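Local coordinates for protein dihydropteroate synthase (Stenotrophomonas maltophilia, PDB 7L6P) that probably catalyses the condensation of para-aminobenzoate with 6-hydroxymethyl-7,8-dihydropterin diphosphate to give 7,8-dihydropteroate, the immediate precursor of folate derivatives, at residues Asn128-Leu133 with Val150-Gln155; Asp169-Val174 with Asn210-Ala215; Ile197-Gly202 with Val225-Gly230. One frame throughout, in Å; residues are numbered along the deposited sequence.

Contact 1: residues Asn128-Leu133 with Val150-Gln155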
loop_
_atom_site.group_PDB
_atom_site.type_symbol
_atom_site.label_atom_id
_atom_site.label_comp_id
_atom_site.label_asym_id
_atom_site.label_seq_id
_atom_site.Cartn_x
_atom_site.Cartn_y
_atom_site.Cartn_z
ATOM N N ASN A 128 25.202 -7.072 2.420
ATOM C CA ASN A 128 24.002 -6.975 3.245
ATOM C C ASN A 128 24.147 -7.996 4.369
ATOM O O ASN A 128 24.060 -9.203 4.122
ATOM C CB ASN A 128 22.756 -7.241 2.394
ATOM C CG ASN A 128 21.463 -6.861 3.092
ATOM O OD1 ASN A 128 21.460 -6.095 4.055
ATOM N ND2 ASN A 128 20.347 -7.416 2.612
ATOM N N ASP A 129 24.398 -7.529 5.596
ATOM C CA ASP A 129 24.813 -8.417 6.689
ATOM C C ASP A 129 23.766 -8.458 7.801
ATOM O O ASP A 129 23.586 -7.472 8.527
ATOM C CB ASP A 129 26.164 -7.976 7.249
ATOM C CG ASP A 129 26.655 -8.883 8.389
ATOM O OD1 ASP A 129 26.046 -9.948 8.674
ATOM O OD2 ASP A 129 27.666 -8.520 9.004
ATOM N N ILE A 130 23.118 -9.618 7.971
ATOM C CA ILE A 130 22.150 -9.778 9.056
ATOM C C ILE A 130 22.809 -9.651 10.434
ATOM O O ILE A 130 22.129 -9.336 11.418
ATOM C CB ILE A 130 21.417 -11.136 8.962
ATOM C CG1 ILE A 130 22.390 -12.308 9.102
ATOM C CG2 ILE A 130 20.630 -11.269 7.669
ATOM C CD1 ILE A 130 21.674 -13.637 9.416
ATOM N N TYR A 131 24.112 -9.935 10.542
ATOM C CA TYR A 131 24.813 -9.987 11.825
ATOM C C TYR A 131 25.496 -8.679 12.199
ATOM O O TYR A 131 26.147 -8.616 13.254
ATOM C CB TYR A 131 25.858 -11.114 11.833
ATOM C CG TYR A 131 26.133 -11.701 13.209
ATOM C CD1 TYR A 131 25.231 -11.527 14.254
ATOM C CD2 TYR A 131 27.306 -12.412 13.468
ATOM C CE1 TYR A 131 25.476 -12.067 15.520
ATOM C CE2 TYR A 131 27.569 -12.945 14.740
ATOM C CZ TYR A 131 26.643 -12.772 15.760
ATOM O OH TYR A 131 26.876 -13.296 17.017
ATOM N N GLY A 132 25.437 -7.668 11.340
ATOM C CA GLY A 132 26.033 -6.378 11.660
ATOM C C GLY A 132 27.539 -6.404 11.762
ATOM O O GLY A 132 28.101 -5.756 12.657
ATOM N N LEU A 133 28.208 -7.138 10.873
ATOM C CA LEU A 133 29.661 -7.297 10.893
ATOM C C LEU A 133 30.168 -7.856 12.224
ATOM O O LEU A 133 31.312 -7.613 12.591
ATOM C CB LEU A 133 30.380 -5.974 10.562
ATOM C CG LEU A 133 30.057 -5.313 9.212
ATOM C CD1 LEU A 133 30.805 -4.005 9.010
ATOM C CD2 LEU A 133 30.339 -6.262 8.049
ATOM N N VAL A 150 25.384 -2.866 4.754
ATOM C CA VAL A 150 24.175 -2.669 5.544
ATOM C C VAL A 150 24.382 -3.281 6.926
ATOM O O VAL A 150 24.580 -4.492 7.053
ATOM C CB VAL A 150 22.964 -3.301 4.847
ATOM C CG1 VAL A 150 21.728 -3.052 5.645
ATOM C CG2 VAL A 150 22.821 -2.735 3.458
ATOM N N LEU A 151 24.299 -2.459 7.964
ATOM C CA LEU A 151 24.371 -2.953 9.329
ATOM C C LEU A 151 22.948 -3.242 9.798
ATOM O O LEU A 151 22.168 -2.319 10.062
ATOM C CB LEU A 151 25.062 -1.950 10.244
ATOM C CG LEU A 151 26.452 -1.502 9.772
ATOM C CD1 LEU A 151 27.074 -0.493 10.748
ATOM C CD2 LEU A 151 27.374 -2.689 9.529
ATOM N N MET A 152 22.614 -4.520 9.900
ATOM C CA MET A 152 21.308 -4.914 10.394
ATOM C C MET A 152 21.371 -5.167 11.893
ATOM O O MET A 152 22.420 -5.512 12.441
ATOM C CB MET A 152 20.813 -6.170 9.686
ATOM C CG MET A 152 19.306 -6.306 9.753
ATOM S SD MET A 152 18.690 -7.850 9.061
ATOM C CE MET A 152 18.958 -8.938 10.455
ATOM N N HIS A 153 20.238 -4.966 12.555
ATOM C CA HIS A 153 20.056 -5.371 13.938
ATOM C C HIS A 153 19.323 -6.699 13.968
ATOM O O HIS A 153 18.299 -6.866 13.289
ATOM C CB HIS A 153 19.259 -4.354 14.748
ATOM C CG HIS A 153 18.913 -4.838 16.125
ATOM N ND1 HIS A 153 17.824 -5.645 16.388
ATOM C CD2 HIS A 153 19.540 -4.654 17.312
ATOM C CE1 HIS A 153 17.788 -5.931 17.679
ATOM N NE2 HIS A 153 18.820 -5.342 18.261
ATOM N N MET A 154 19.865 -7.640 14.729
ATOM C CA MET A 154 19.139 -8.839 15.123
ATOM C C MET A 154 19.518 -9.218 16.541
ATOM O O MET A 154 20.671 -9.084 16.946
ATOM C CB MET A 154 19.410 -10.015 14.189
ATOM C CG MET A 154 20.858 -10.454 14.113
ATOM S SD MET A 154 21.043 -12.065 13.323
ATOM C CE MET A 154 20.266 -13.050 14.582
ATOM N N GLN A 155 18.525 -9.673 17.288
ATOM C CA GLN A 155 18.734 -10.357 18.550
ATOM C C GLN A 155 18.921 -11.833 18.228
ATOM O O GLN A 155 18.166 -12.386 17.433
ATOM C CB GLN A 155 17.539 -10.135 19.473
ATOM C CG GLN A 155 17.897 -10.006 20.935
ATOM C CD GLN A 155 16.709 -9.619 21.802
ATOM O OE1 GLN A 155 16.708 -8.560 22.432
ATOM N NE2 GLN A 155 15.696 -10.479 21.848
#
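N128 and D129 run parallel to V150 and L151 as adjacent strand ends, joined by two weak backbone bonds, from D129 N to V150 O (3.4 Å) and from M152 N to D129 O (3.4 Å). On one face of the sheet the side chains of N128 and V150 lie alongside each other. With CG of N128 anti to its backbone N (chi1 -167°), its OD1 rests on CB of V150 at 3.3 Å, while ND2 bonds to D69 and an imidazole bound in the active site lies close by. The strands are the fourth and fifth of the eight-stranded TIM barrel, ends of a beta-alpha-beta unit around helix 138-145, and this imidazole lies at their C-terminal ends. At the end of its strand D129 opens a type I turn to G132, and its side chain forms an Asx turn: OD1 accepts from Y131 N (2.7 Å), met from above the carboxylate plane. Across from the turn, M152 bends at chi3 (82°) and brings its methyl CE to I130 CB at 3.6 Å. The thioether of M154 reaches the same loop, its SD an oblique Met-aromatic neighbour of the Y131 ring, 5.5 Å from the centroid. On the face that carries D129 and L151, the loop residue L133 brings CD1 to L151 CD2 at 3.7 Å.

Contact 2: residues Asp169-Val174 with Asn210-Ala215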
loop_
_atom_site.group_PDB
_atom_site.type_symbol
_atom_site.label_atom_id
_atom_site.label_comp_id
_atom_site.label_asym_id
_atom_site.label_seq_id
_atom_site.Cartn_x
_atom_site.Cartn_y
_atom_site.Cartn_z
ATOM N N ASP A 169 12.925 -1.617 25.871
ATOM C CA ASP A 169 12.587 -0.506 24.989
ATOM C C ASP A 169 13.198 -0.839 23.636
ATOM O O ASP A 169 14.405 -0.635 23.448
ATOM C CB ASP A 169 13.149 0.789 25.555
ATOM C CG ASP A 169 12.749 1.991 24.764
ATOM O OD1 ASP A 169 12.738 1.935 23.516
ATOM O OD2 ASP A 169 12.452 3.018 25.415
ATOM N N VAL A 170 12.376 -1.350 22.713
ATOM C CA VAL A 170 12.927 -1.893 21.476
ATOM C C VAL A 170 13.567 -0.793 20.644
ATOM O O VAL A 170 14.606 -1.014 20.009
ATOM C CB VAL A 170 11.861 -2.678 20.684
ATOM C CG1 VAL A 170 10.687 -1.786 20.278
ATOM C CG2 VAL A 170 12.486 -3.348 19.461
ATOM N N VAL A 171 12.962 0.401 20.621
ATOM C CA VAL A 171 13.536 1.503 19.853
ATOM C C VAL A 171 14.889 1.899 20.429
ATOM O O VAL A 171 15.907 1.869 19.731
ATOM C CB VAL A 171 12.565 2.696 19.814
ATOM C CG1 VAL A 171 13.249 3.933 19.228
ATOM C CG2 VAL A 171 11.305 2.336 19.008
ATOM N N ALA A 172 14.936 2.195 21.730
ATOM C CA ALA A 172 16.192 2.629 22.346
ATOM C C ALA A 172 17.281 1.568 22.213
ATOM O O ALA A 172 18.456 1.897 22.001
ATOM C CB ALA A 172 15.967 2.976 23.819
ATOM N N GLU A 173 16.909 0.286 22.298
ATOM C CA GLU A 173 17.897 -0.788 22.255
ATOM C C GLU A 173 18.403 -1.033 20.841
ATOM O O GLU A 173 19.582 -1.364 20.656
ATOM C CB GLU A 173 17.306 -2.061 22.847
ATOM C CG GLU A 173 17.173 -1.961 24.343
ATOM C CD GLU A 173 16.507 -3.185 24.986
ATOM O OE1 GLU A 173 16.977 -4.329 24.746
ATOM O OE2 GLU A 173 15.527 -2.984 25.740
ATOM N N VAL A 174 17.517 -0.932 19.842
ATOM C CA VAL A 174 17.952 -1.023 18.450
ATOM C C VAL A 174 18.821 0.172 18.103
ATOM O O VAL A 174 19.850 0.039 17.432
ATOM C CB VAL A 174 16.740 -1.139 17.495
ATOM C CG1 VAL A 174 17.176 -0.987 16.054
ATOM C CG2 VAL A 174 16.033 -2.481 17.670
ATOM N N ASN A 210 7.988 -5.261 15.900
ATOM C CA ASN A 210 8.124 -4.803 14.520
ATOM C C ASN A 210 7.288 -3.554 14.266
ATOM O O ASN A 210 7.746 -2.617 13.603
ATOM C CB ASN A 210 7.721 -5.902 13.536
ATOM C CG ASN A 210 8.797 -6.941 13.363
ATOM O OD1 ASN A 210 9.996 -6.657 13.491
ATOM N ND2 ASN A 210 8.383 -8.152 13.024
ATOM N N MET A 211 6.050 -3.540 14.754
ATOM C CA MET A 211 5.178 -2.399 14.528
ATOM C C MET A 211 5.668 -1.164 15.281
ATOM O O MET A 211 5.531 -0.037 14.793
ATOM C CB MET A 211 3.744 -2.752 14.920
ATOM C CG MET A 211 3.065 -3.789 13.977
ATOM S SD MET A 211 3.029 -3.355 12.212
ATOM C CE MET A 211 4.440 -4.271 11.589
ATOM N N THR A 212 6.216 -1.347 16.479
ATOM C CA THR A 212 6.787 -0.217 17.198
ATOM C C THR A 212 7.987 0.362 16.430
ATOM O O THR A 212 8.033 1.567 16.144
ATOM C CB THR A 212 7.148 -0.649 18.626
ATOM O OG1 THR A 212 5.940 -0.836 19.395
ATOM C CG2 THR A 212 8.034 0.401 19.315
ATOM N N LEU A 213 8.920 -0.500 16.003
ATOM C CA LEU A 213 10.053 -0.037 15.199
ATOM C C LEU A 213 9.598 0.622 13.904
ATOM O O LEU A 213 10.145 1.652 13.501
ATOM C CB LEU A 213 10.986 -1.196 14.874
ATOM C CG LEU A 213 11.866 -1.674 16.014
ATOM C CD1 LEU A 213 12.427 -3.039 15.662
ATOM C CD2 LEU A 213 12.989 -0.617 16.313
ATOM N N LEU A 214 8.640 0.006 13.198
ATOM C CA LEU A 214 8.200 0.580 11.928
ATOM C C LEU A 214 7.550 1.930 12.152
ATOM O O LEU A 214 7.828 2.885 11.424
ATOM C CB LEU A 214 7.231 -0.359 11.206
ATOM C CG LEU A 214 6.658 0.182 9.875
ATOM C CD1 LEU A 214 7.779 0.520 8.890
ATOM C CD2 LEU A 214 5.615 -0.793 9.239
ATOM N N ALA A 215 6.718 2.041 13.188
ATOM C CA ALA A 215 6.005 3.289 13.432
ATOM C C ALA A 215 6.959 4.420 13.814
ATOM O O ALA A 215 6.772 5.560 13.373
ATOM C CB ALA A 215 4.953 3.084 14.516
#
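V170, V171 and V174 of helix 170-188 pack against T212 and L213 of helix 207-215, a purely apolar contact without a hydrogen bond between the segments. The short axes approach to 9.9 Å and cross at -70°. L213 is the side chain to follow. Its CB leaves the helix beside the facing segment rather than straight at it and packs on CE1 of the F201 ring. CG, anti to the carbonyl carbon (chi1 -75°), turns the branch toward the valines, coming within 3.9 Å of CG2 of V170. From there the two methyls diverge. CD1 lies 3.8 Å from the same CG2 of V170, and CD2 meets CG2 of V174, also at 3.8 Å, the two side chains tip to tip. The fork of L213 thus touches valines one helical turn apart. Next to it T212 turns its methyl inward: CG2 lies 3.6 Å from CG1 of V170 and 3.8 Å from CG2 of V171, while OG1 makes a weak hydrogen bond to the carbonyl of A208 in its own helix. The first turn of helix 170-188 is fixed by D169 as N-cap, whose OD1 accepts from A172 N at 2.8 Å. D169 N in turn gives a nearly straight bond to OE2 of E173. T212 also packs on V289 of the second subunit, and M211, L214 and A215 touch that subunit too, so helix 207-215 contacts both helix 170-188 and the dimer partner. Apolar packing between successive helices, here those following strands 149-152 and 195-198, is characteristic of a TIM barrel's outer layer.

Contact 3: residues Ile197-Gly202 with Val225-Gly230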
loop_
_atom_site.group_PDB
_atom_site.type_symbol
_atom_site.label_atom_id
_atom_site.label_comp_id
_atom_site.label_asym_id
_atom_site.label_seq_id
_atom_site.Cartn_x
_atom_site.Cartn_y
_atom_site.Cartn_z
ATOM N N ILE A 197 22.000 1.414 7.579
ATOM C CA ILE A 197 21.419 0.687 8.695
ATOM C C ILE A 197 20.176 -0.045 8.209
ATOM O O ILE A 197 19.533 0.321 7.213
ATOM C CB ILE A 197 21.062 1.605 9.872
ATOM C CG1 ILE A 197 20.108 2.692 9.385
ATOM C CG2 ILE A 197 22.360 2.207 10.492
ATOM C CD1 ILE A 197 19.534 3.535 10.484
ATOM N N ASP A 198 19.831 -1.084 8.957
ATOM C CA ASP A 198 18.664 -1.904 8.700
ATOM C C ASP A 198 18.100 -2.298 10.053
ATOM O O ASP A 198 18.838 -2.822 10.903
ATOM C CB ASP A 198 19.079 -3.117 7.874
ATOM C CG ASP A 198 17.941 -4.076 7.586
ATOM O OD1 ASP A 198 16.820 -3.896 8.115
ATOM O OD2 ASP A 198 18.210 -5.052 6.844
ATOM N N LEU A 199 16.806 -2.033 10.271
ATOM C CA LEU A 199 16.252 -2.297 11.594
ATOM C C LEU A 199 16.044 -3.785 11.847
ATOM O O LEU A 199 15.842 -4.181 13.001
ATOM C CB LEU A 199 14.949 -1.513 11.784
ATOM C CG LEU A 199 15.060 0.020 11.684
ATOM C CD1 LEU A 199 13.737 0.699 12.000
ATOM C CD2 LEU A 199 16.194 0.563 12.599
ATOM N N GLY A 200 16.095 -4.615 10.802
ATOM C CA GLY A 200 15.974 -6.051 10.944
ATOM C C GLY A 200 14.601 -6.481 11.416
ATOM O O GLY A 200 14.477 -7.234 12.383
ATOM N N PHE A 201 13.549 -6.015 10.746
ATOM C CA PHE A 201 12.210 -6.468 11.097
ATOM C C PHE A 201 12.140 -7.989 11.092
ATOM O O PHE A 201 12.673 -8.641 10.194
ATOM C CB PHE A 201 11.195 -5.884 10.125
ATOM C CG PHE A 201 11.094 -4.397 10.178
ATOM C CD1 PHE A 201 10.547 -3.781 11.289
ATOM C CD2 PHE A 201 11.488 -3.618 9.099
ATOM C CE1 PHE A 201 10.424 -2.416 11.337
ATOM C CE2 PHE A 201 11.382 -2.246 9.143
ATOM C CZ PHE A 201 10.849 -1.643 10.260
ATOM N N GLY A 202 11.518 -8.555 12.124
ATOM C CA GLY A 202 11.350 -9.994 12.221
ATOM C C GLY A 202 12.484 -10.749 12.900
ATOM O O GLY A 202 12.268 -11.870 13.371
ATOM N N VAL A 225 22.668 7.945 8.127
ATOM C CA VAL A 225 23.005 6.994 7.069
ATOM C C VAL A 225 21.703 6.501 6.454
ATOM O O VAL A 225 20.656 6.495 7.119
ATOM C CB VAL A 225 23.827 5.795 7.610
ATOM C CG1 VAL A 225 25.197 6.228 8.068
ATOM C CG2 VAL A 225 23.088 5.143 8.738
ATOM N N PRO A 226 21.741 6.046 5.203
ATOM C CA PRO A 226 20.527 5.502 4.586
ATOM C C PRO A 226 19.996 4.295 5.352
ATOM O O PRO A 226 20.753 3.505 5.931
ATOM C CB PRO A 226 20.984 5.110 3.175
ATOM C CG PRO A 226 22.178 5.994 2.904
ATOM C CD PRO A 226 22.859 6.150 4.248
ATOM N N MET A 227 18.672 4.169 5.342
ATOM C CA MET A 227 17.968 3.132 6.062
ATOM C C MET A 227 17.305 2.195 5.067
ATOM O O MET A 227 16.551 2.637 4.194
ATOM C CB MET A 227 16.926 3.729 7.006
ATOM C CG MET A 227 16.220 2.671 7.875
ATOM S SD MET A 227 15.382 3.410 9.286
ATOM C CE MET A 227 14.419 4.684 8.417
ATOM N N LEU A 228 17.579 0.905 5.215
ATOM C CA LEU A 228 16.983 -0.128 4.403
ATOM C C LEU A 228 15.922 -0.845 5.229
ATOM O O LEU A 228 16.157 -1.192 6.397
ATOM C CB LEU A 228 18.064 -1.102 3.929
ATOM C CG LEU A 228 17.653 -2.304 3.068
ATOM C CD1 LEU A 228 18.797 -2.706 2.128
ATOM C CD2 LEU A 228 17.257 -3.484 3.951
ATOM N N ALA A 229 14.764 -1.101 4.617
ATOM C CA ALA A 229 13.671 -1.760 5.323
ATOM C C ALA A 229 13.252 -2.985 4.540
ATOM O O ALA A 229 13.042 -2.911 3.322
ATOM C CB ALA A 229 12.476 -0.829 5.529
ATOM N N GLY A 230 13.150 -4.111 5.238
ATOM C CA GLY A 230 12.686 -5.342 4.647
ATOM C C GLY A 230 11.638 -6.030 5.496
ATOM O O GLY A 230 11.937 -6.504 6.604
HETATM O O HOH W 1 14.743 -1.031 8.377
#
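I197 and M227 pair as parallel strand residues through two well-formed backbone hydrogen bonds: I197 N gives to P226 O at 2.9 Å, and I197 O accepts from L228 N at 2.9 Å in an almost straight bond (174°). A CA-H...O contact from M227 to that same I197 O supports the pairing. Past this point direct backbone bonding stops. A water accepts from L199 N (3.0 Å); its approach to L228 O is too short to be certain, so a bridge there is doubtful.

D198 supplies the polar side chain. Its OD1 accepts from G200 N at 2.9 Å, the donor sitting above the carboxylate plane, which makes an Asx turn as the chain leaves the strand. With CG anti to the backbone N (chi1 178°), the carboxylate is carried over L228, where OD2 packs on CD2 at 3.4 Å; imidazole bound in the active site lies nearby.

On the face of I197 and M227 the contacts are apolar, CG1 of I197 resting near CB of M227. CG2 of I197 also meets CG2 of V225 at 3.5 Å, the two side chains crossing at about a right angle. The M227 thioether lies beside CG of L199 at 4.2 Å. Further on, the F201 ring turns its edge to the CB of A229 (4.0 Å from CE2). The same ring edge also lies near the polar carbonyl O of G230.

These strands, sixth and seventh of the barrel, bracket helix 207-215 in a beta-alpha-beta unit. F201 reaches L214 of that helix, I197 and L199 pack on L178 of helix 170-188, and strands 149-152 and 267-270 flank the pair.

Contacts 1 and 3 lie in the barrel wall and share a sheet: strands 149-152 and 195-198 are neighbours, with D198 N and O probably bonded to L151 O and H153 N. The side chains of N128 and D198 both lie near bound imidazole, consistent with one pocket at the C-terminal ends of the strands. Both contacts combine backbone pairing with an Asx turn, though the bonds of contact 1 are weak and those of contact 3 straight and short. Contact 2 lies farther out, its centre about 18 Å from that of the chain, in the helical layer, where methyl packing replaces hydrogen bonding; it is still largely buried, and reaches the dimer partner. N210 OD1, probably bonded to G202 N, ties contact 2 to contact 3, and V174 touches H153 of contact 1.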